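Local structure of L-lysine 6-monooxygenase involved in desferrioxamine biosynthesis (Erwinia amylovora CFBP1430, 5O8P) at residues V123-Y135 and P347-W359. The protein probably catalyses the FAD- and NADPH-dependent N-hydroxylation of cadaverine, a step in the biosynthesis of the siderophore desferrioxamine. Residues are numbered along the deposited sequence; the frame is centred on the assembly and turned at random.
Sequences VEYVSYDDNLQCY and PAFVEGIQQRIQW. With FAD (flavin-adenine dinucleotide), chain C.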
loop_
_atom_site.group_PDB
_atom_site.type_symbol
_atom_site.label_atom_id
_atom_site.label_comp_id
_atom_site.label_asym_id
_atom_site.label_seq_id
_atom_site.Cartn_x
_atom_site.Cartn_y
_atom_site.Cartn_z
ATOM N N VAL B 123 1.867 34.062 32.777
ATOM C CA VAL B 123 3.109 34.382 33.479
ATOM C C VAL B 123 3.662 35.668 32.891
ATOM O O VAL B 123 3.781 35.776 31.670
ATOM C CB VAL B 123 4.134 33.249 33.338
ATOM C CG1 VAL B 123 5.505 33.674 33.857
ATOM C CG2 VAL B 123 3.626 32.010 34.062
ATOM N N GLU B 124 3.975 36.624 33.765
ATOM C CA GLU B 124 4.416 37.968 33.352
ATOM C C GLU B 124 5.880 38.250 33.649
ATOM O O GLU B 124 6.529 38.979 32.899
ATOM C CB GLU B 124 3.530 39.070 33.967
ATOM C CG GLU B 124 2.047 38.862 33.676
ATOM C CD GLU B 124 1.313 40.021 33.024
ATOM O OE1 GLU B 124 1.726 41.185 33.236
ATOM O OE2 GLU B 124 0.297 39.748 32.336
ATOM N N TYR B 125 6.398 37.696 34.740
ATOM C CA TYR B 125 7.792 37.899 35.131
ATOM C C TYR B 125 8.285 36.701 35.947
ATOM O O TYR B 125 7.519 36.084 36.692
ATOM C CB TYR B 125 7.909 39.195 35.937
ATOM C CG TYR B 125 9.324 39.699 36.178
ATOM C CD1 TYR B 125 10.105 40.208 35.124
ATOM C CD2 TYR B 125 9.876 39.708 37.480
ATOM C CE1 TYR B 125 11.391 40.696 35.354
ATOM C CE2 TYR B 125 11.161 40.184 37.721
ATOM C CZ TYR B 125 11.916 40.679 36.661
ATOM O OH TYR B 125 13.187 41.151 36.906
ATOM N N VAL B 126 9.558 36.368 35.779
ATOM C CA VAL B 126 10.215 35.331 36.565
ATOM C C VAL B 126 11.522 35.899 37.087
ATOM O O VAL B 126 12.187 36.653 36.389
ATOM C CB VAL B 126 10.509 34.064 35.727
ATOM C CG1 VAL B 126 11.152 32.994 36.586
ATOM C CG2 VAL B 126 9.236 33.524 35.091
ATOM N N SER B 127 11.886 35.533 38.307
ATOM C CA SER B 127 13.117 36.012 38.927
ATOM C C SER B 127 13.658 34.973 39.899
ATOM O O SER B 127 12.909 34.096 40.350
ATOM C CB SER B 127 12.857 37.339 39.646
ATOM O OG SER B 127 11.732 37.229 40.504
ATOM N N TYR B 128 14.958 35.066 40.189
ATOM C CA TYR B 128 15.617 34.172 41.141
ATOM C C TYR B 128 15.777 34.865 42.471
ATOM O O TYR B 128 16.445 35.892 42.567
ATOM C CB TYR B 128 16.995 33.720 40.642
ATOM C CG TYR B 128 17.637 32.657 41.526
ATOM C CD1 TYR B 128 17.083 31.377 41.619
ATOM C CD2 TYR B 128 18.771 32.935 42.293
ATOM C CE1 TYR B 128 17.635 30.398 42.421
ATOM C CE2 TYR B 128 19.340 31.957 43.107
ATOM C CZ TYR B 128 18.766 30.687 43.165
ATOM O OH TYR B 128 19.326 29.714 43.964
ATOM N N ASP B 129 15.173 34.282 43.496
ATOM C CA ASP B 129 15.259 34.791 44.860
ATOM C C ASP B 129 16.531 34.276 45.529
ATOM O O ASP B 129 16.611 33.098 45.865
ATOM C CB ASP B 129 14.020 34.335 45.628
ATOM C CG ASP B 129 13.807 35.108 46.898
ATOM O OD1 ASP B 129 14.753 35.168 47.745
ATOM O OD2 ASP B 129 12.669 35.633 47.024
ATOM N N ASP B 130 17.521 35.146 45.722
ATOM C CA ASP B 130 18.808 34.727 46.308
ATOM C C ASP B 130 18.652 34.210 47.738
ATOM O O ASP B 130 19.338 33.272 48.134
ATOM C CB ASP B 130 19.828 35.869 46.308
ATOM C CG ASP B 130 20.225 36.300 44.921
ATOM O OD1 ASP B 130 20.755 35.465 44.152
ATOM O OD2 ASP B 130 20.025 37.491 44.610
ATOM N N ASN B 131 17.736 34.822 48.487
ATOM C CA ASN B 131 17.519 34.491 49.896
ATOM C C ASN B 131 16.773 33.167 50.087
ATOM O O ASN B 131 17.190 32.348 50.903
ATOM C CB ASN B 131 16.825 35.662 50.615
ATOM C CG ASN B 131 17.755 36.876 50.806
ATOM O OD1 ASN B 131 17.341 37.899 51.353
ATOM N ND2 ASN B 131 19.012 36.765 50.359
ATOM N N LEU B 132 15.700 32.943 49.329
ATOM C CA LEU B 132 14.988 31.647 49.341
ATOM C C LEU B 132 15.676 30.559 48.498
ATOM O O LEU B 132 15.329 29.388 48.613
ATOM C CB LEU B 132 13.535 31.804 48.864
ATOM C CG LEU B 132 12.497 32.379 49.826
ATOM C CD1 LEU B 132 11.208 32.684 49.073
ATOM C CD2 LEU B 132 12.201 31.448 50.997
ATOM N N GLN B 133 16.630 30.943 47.649
ATOM C CA GLN B 133 17.356 30.013 46.763
ATOM C C GLN B 133 16.458 29.256 45.757
ATOM O O GLN B 133 16.712 28.098 45.435
ATOM C CB GLN B 133 18.239 29.047 47.585
ATOM C CG GLN B 133 19.482 29.706 48.169
ATOM C CD GLN B 133 20.602 29.810 47.152
ATOM O OE1 GLN B 133 21.288 28.825 46.871
ATOM N NE2 GLN B 133 20.785 31.001 46.584
ATOM N N CYS B 134 15.432 29.932 45.242
ATOM C CA CYS B 134 14.497 29.338 44.293
ATOM C C CYS B 134 13.941 30.381 43.309
ATOM O O CYS B 134 14.290 31.559 43.379
ATOM C CB CYS B 134 13.364 28.658 45.059
ATOM S SG CYS B 134 12.099 29.801 45.653
ATOM N N TYR B 135 13.092 29.929 42.384
ATOM C CA TYR B 135 12.519 30.798 41.346
ATOM C C TYR B 135 11.128 31.303 41.747
ATOM O O TYR B 135 10.315 30.573 42.333
ATOM C CB TYR B 135 12.495 30.088 39.982
ATOM C CG TYR B 135 13.884 29.945 39.382
ATOM C CD1 TYR B 135 14.473 30.996 38.675
ATOM C CD2 TYR B 135 14.622 28.779 39.556
ATOM C CE1 TYR B 135 15.755 30.887 38.146
ATOM C CE2 TYR B 135 15.906 28.657 39.040
ATOM C CZ TYR B 135 16.474 29.711 38.330
ATOM O OH TYR B 135 17.749 29.570 37.820
ATOM N N PRO B 347 10.413 34.129 25.584
ATOM C CA PRO B 347 9.313 35.004 25.991
ATOM C C PRO B 347 9.715 36.155 26.913
ATOM O O PRO B 347 10.802 36.150 27.509
ATOM C CB PRO B 347 8.336 34.050 26.689
ATOM C CG PRO B 347 9.155 32.920 27.145
ATOM C CD PRO B 347 10.235 32.764 26.111
ATOM N N ALA B 348 8.825 37.137 27.008
ATOM C CA ALA B 348 9.121 38.369 27.719
ATOM C C ALA B 348 9.626 38.114 29.142
ATOM O O ALA B 348 10.617 38.720 29.555
ATOM C CB ALA B 348 7.894 39.258 27.741
ATOM N N PHE B 349 8.974 37.192 29.863
ATOM C CA PHE B 349 9.320 36.916 31.267
ATOM C C PHE B 349 10.760 36.465 31.548
ATOM O O PHE B 349 11.265 36.651 32.652
ATOM C CB PHE B 349 8.317 35.944 31.915
ATOM C CG PHE B 349 8.300 34.552 31.332
ATOM C CD1 PHE B 349 9.312 33.638 31.612
ATOM C CD2 PHE B 349 7.231 34.134 30.553
ATOM C CE1 PHE B 349 9.273 32.351 31.088
ATOM C CE2 PHE B 349 7.181 32.844 30.029
ATOM C CZ PHE B 349 8.200 31.951 30.297
ATOM N N VAL B 350 11.414 35.882 30.550
ATOM C CA VAL B 350 12.784 35.396 30.689
ATOM C C VAL B 350 13.806 36.532 30.930
ATOM O O VAL B 350 14.898 36.270 31.444
ATOM C CB VAL B 350 13.154 34.492 29.480
ATOM C CG1 VAL B 350 14.632 34.100 29.482
ATOM C CG2 VAL B 350 12.297 33.227 29.494
ATOM N N GLU B 351 13.456 37.781 30.593
ATOM C CA GLU B 351 14.277 38.963 30.958
ATOM C C GLU B 351 14.740 38.956 32.414
ATOM O O GLU B 351 15.884 39.293 32.708
ATOM C CB GLU B 351 13.519 40.284 30.721
ATOM C CG GLU B 351 13.590 40.845 29.302
ATOM C CD GLU B 351 13.339 42.365 29.232
ATOM O OE1 GLU B 351 13.557 43.068 30.246
ATOM O OE2 GLU B 351 12.938 42.867 28.157
ATOM N N GLY B 352 13.848 38.570 33.322
ATOM C CA GLY B 352 14.163 38.544 34.746
ATOM C C GLY B 352 15.171 37.500 35.219
ATOM O O GLY B 352 15.645 37.574 36.358
ATOM N N ILE B 353 15.499 36.526 34.371
ATOM C CA ILE B 353 16.520 35.534 34.706
ATOM C C ILE B 353 17.614 35.449 33.638
ATOM O O ILE B 353 18.234 34.409 33.470
ATOM C CB ILE B 353 15.881 34.149 35.009
ATOM C CG1 ILE B 353 15.078 33.608 33.821
ATOM C CG2 ILE B 353 14.976 34.246 36.224
ATOM C CD1 ILE B 353 14.630 32.169 34.001
ATOM N N GLN B 354 17.890 36.565 32.965
ATOM C CA GLN B 354 18.925 36.613 31.918
ATOM C C GLN B 354 20.299 36.230 32.463
ATOM O O GLN B 354 20.971 35.379 31.898
ATOM C CB GLN B 354 19.003 37.981 31.235
ATOM C CG GLN B 354 18.126 38.063 29.991
ATOM C CD GLN B 354 18.001 39.454 29.407
ATOM O OE1 GLN B 354 18.508 40.450 29.944
ATOM N NE2 GLN B 354 17.306 39.530 28.279
ATOM N N GLN B 355 20.698 36.842 33.570
ATOM C CA GLN B 355 21.987 36.546 34.187
ATOM C C GLN B 355 22.141 35.061 34.632
ATOM O O GLN B 355 23.262 34.560 34.679
ATOM C CB GLN B 355 22.332 37.579 35.310
ATOM C CG GLN B 355 21.788 37.347 36.737
ATOM C CD GLN B 355 20.279 37.597 36.924
ATOM O OE1 GLN B 355 19.602 38.159 36.052
ATOM N NE2 GLN B 355 19.748 37.126 38.052
ATOM N N ARG B 356 21.037 34.359 34.890
ATOM C CA ARG B 356 21.052 32.942 35.322
ATOM C C ARG B 356 21.080 31.915 34.173
ATOM O O ARG B 356 21.187 30.702 34.428
ATOM C CB ARG B 356 19.807 32.597 36.149
ATOM C CG ARG B 356 19.373 33.548 37.234
ATOM C CD ARG B 356 19.838 33.166 38.621
ATOM N NE ARG B 356 19.749 31.734 38.952
ATOM C CZ ARG B 356 20.501 31.149 39.889
ATOM N NH1 ARG B 356 21.388 31.837 40.614
ATOM N NH2 ARG B 356 20.377 29.854 40.113
ATOM N N ILE B 357 20.975 32.389 32.929
ATOM C CA ILE B 357 20.849 31.537 31.754
ATOM C C ILE B 357 22.179 31.514 30.994
ATOM O O ILE B 357 22.826 32.554 30.852
ATOM C CB ILE B 357 19.694 32.042 30.864
ATOM C CG1 ILE B 357 18.367 31.619 31.497
ATOM C CG2 ILE B 357 19.804 31.518 29.438
ATOM C CD1 ILE B 357 17.132 32.203 30.843
ATOM N N GLN B 358 22.570 30.334 30.505
ATOM C CA GLN B 358 23.769 30.200 29.677
ATOM C C GLN B 358 23.407 30.554 28.243
ATOM O O GLN B 358 22.559 29.893 27.644
ATOM C CB GLN B 358 24.326 28.774 29.730
ATOM C CG GLN B 358 24.648 28.284 31.124
ATOM C CD GLN B 358 25.477 27.020 31.127
ATOM O OE1 GLN B 358 26.563 26.993 30.571
ATOM N NE2 GLN B 358 24.979 25.974 31.776
ATOM N N TRP B 359 24.031 31.601 27.708
ATOM C CA TRP B 359 23.810 32.016 26.322
ATOM C C TRP B 359 25.005 31.609 25.467
ATOM O O TRP B 359 26.138 31.633 25.939
ATOM C CB TRP B 359 23.585 33.530 26.249
ATOM C CG TRP B 359 22.449 34.007 27.133
ATOM C CD1 TRP B 359 22.538 34.396 28.434
ATOM C CD2 TRP B 359 21.057 34.123 26.775
ATOM N NE1 TRP B 359 21.300 34.747 28.906
ATOM C CE2 TRP B 359 20.375 34.596 27.907
ATOM C CE3 TRP B 359 20.329 33.888 25.600
ATOM C CZ2 TRP B 359 18.991 34.829 27.910
ATOM C CZ3 TRP B 359 18.946 34.109 25.606
ATOM C CH2 TRP B 359 18.300 34.578 26.752
HETATM P PA FAD C . 2.226 24.990 21.914
HETATM O O1A FAD C . 0.862 24.731 21.302
HETATM O O2A FAD C . 3.086 26.100 21.361
HETATM O O5B FAD C . 1.946 25.240 23.486
HETATM C C5B FAD C . 2.349 26.427 24.160
HETATM C C4B FAD C . 1.330 26.905 25.189
HETATM O O4B FAD C . 1.971 27.806 26.105
HETATM C C3B FAD C . 0.179 27.681 24.558
HETATM O O3B FAD C . -1.057 27.191 25.095
HETATM C C2B FAD C . 0.466 29.142 24.901
HETATM O O2B FAD C . -0.706 29.948 25.063
HETATM C C1B FAD C . 1.212 29.018 26.216
HETATM N N9A FAD C . 2.038 30.190 26.616
HETATM C C8A FAD C . 2.967 30.858 25.900
HETATM N N7A FAD C . 3.498 31.872 26.640
HETATM C C5A FAD C . 2.903 31.858 27.852
HETATM C C6A FAD C . 2.975 32.641 29.116
HETATM N N6A FAD C . 3.826 33.689 29.244
HETATM N N1A FAD C . 2.166 32.274 30.145
HETATM C C2A FAD C . 1.307 31.237 30.046
HETATM N N3A FAD C . 1.186 30.494 28.929
HETATM C C4A FAD C . 1.942 30.745 27.825
HETATM N N1 FAD C . 4.531 17.488 15.304
HETATM C C2 FAD C . 4.392 16.137 15.248
HETATM O O2 FAD C . 5.275 15.431 15.784
HETATM N N3 FAD C . 3.337 15.543 14.646
HETATM C C4 FAD C . 2.359 16.256 14.057
HETATM O O4 FAD C . 1.400 15.685 13.504
HETATM C C4X FAD C . 2.438 17.738 14.075
HETATM N N5 FAD C . 1.488 18.511 13.505
HETATM C C5X FAD C . 1.592 19.861 13.535
HETATM C C6 FAD C . 0.583 20.606 12.928
HETATM C C7 FAD C . 0.620 21.999 12.921
HETATM C C7M FAD C . -0.483 22.784 12.255
HETATM C C8 FAD C . 1.764 22.696 13.578
HETATM C C8M FAD C . 1.828 24.200 13.583
HETATM C C9 FAD C . 2.781 21.959 14.185
HETATM C C9A FAD C . 2.756 20.552 14.201
HETATM N N10 FAD C . 3.776 19.750 14.817
HETATM C C10 FAD C . 3.624 18.336 14.753
HETATM C "C1'" FAD C . 4.967 20.309 15.512
HETATM C "C2'" FAD C . 4.756 20.446 17.039
HETATM O "O2'" FAD C . 4.180 19.239 17.578
HETATM C "C3'" FAD C . 3.891 21.655 17.442
HETATM O "O3'" FAD C . 4.504 22.879 17.008
HETATM C "C4'" FAD C . 3.638 21.747 18.953
HETATM O "O4'" FAD C . 2.416 22.454 19.190
HETATM C "C5'" FAD C . 4.766 22.453 19.701
HETATM O "O5'" FAD C . 4.742 22.047 21.071
HETATM P P FAD C . 4.532 23.125 22.236
HETATM O O1P FAD C . 4.482 22.383 23.556
HETATM O O2P FAD C . 5.609 24.142 21.985
HETATM O O3P FAD C . 3.026 23.575 21.810
#
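Arg356 lays its guanidinium flat on the ring of Tyr128, a cation-pi stack with CZ 3.4 Å from the ring centroid and the two planes only 11° apart. Bends at chi2 and chi3 fold the arginine chain back over that ring and turn its edge to Tyr135, whose OH accepts a nearly straight bond from NE (3.2 Å, 164°) in the guanidinium plane and a weak one from NH2. Tyr128 in turn sets CD1 over the face of the Tyr135 ring, while CG2 of Ile353 meets the edge of that ring, 3.9 Å from CE1.

At the cofactor end, Phe349 lies alongside Val126. Its CG sits between backbone N and carbonyl carbon (chi1 65°), which aims the ring at the strand: Val123 CG1 makes a CH-pi contact over one face, and Val126 CG2 lies 3.5 Å from CD1 of Phe349. Between these two ends Gly352 brings its CA to 3.2 Å from Val126 O, beside the Tyr125 ring.

Leu155 touches Val126 and Tyr135, and Leu157 and Ile14 touch Phe349; segment 348-352, a 3-10 turn, packs on strand 121-129. Val123 pairs with the adenine through N to N1A and O to N6A, both 3.2 Å, and Phe349 meets N6A at its ring edge. Stack and in-plane NE bond together fix the guanidinium in tilt and rotation, and the Tyr128 ring probably stabilises its charge.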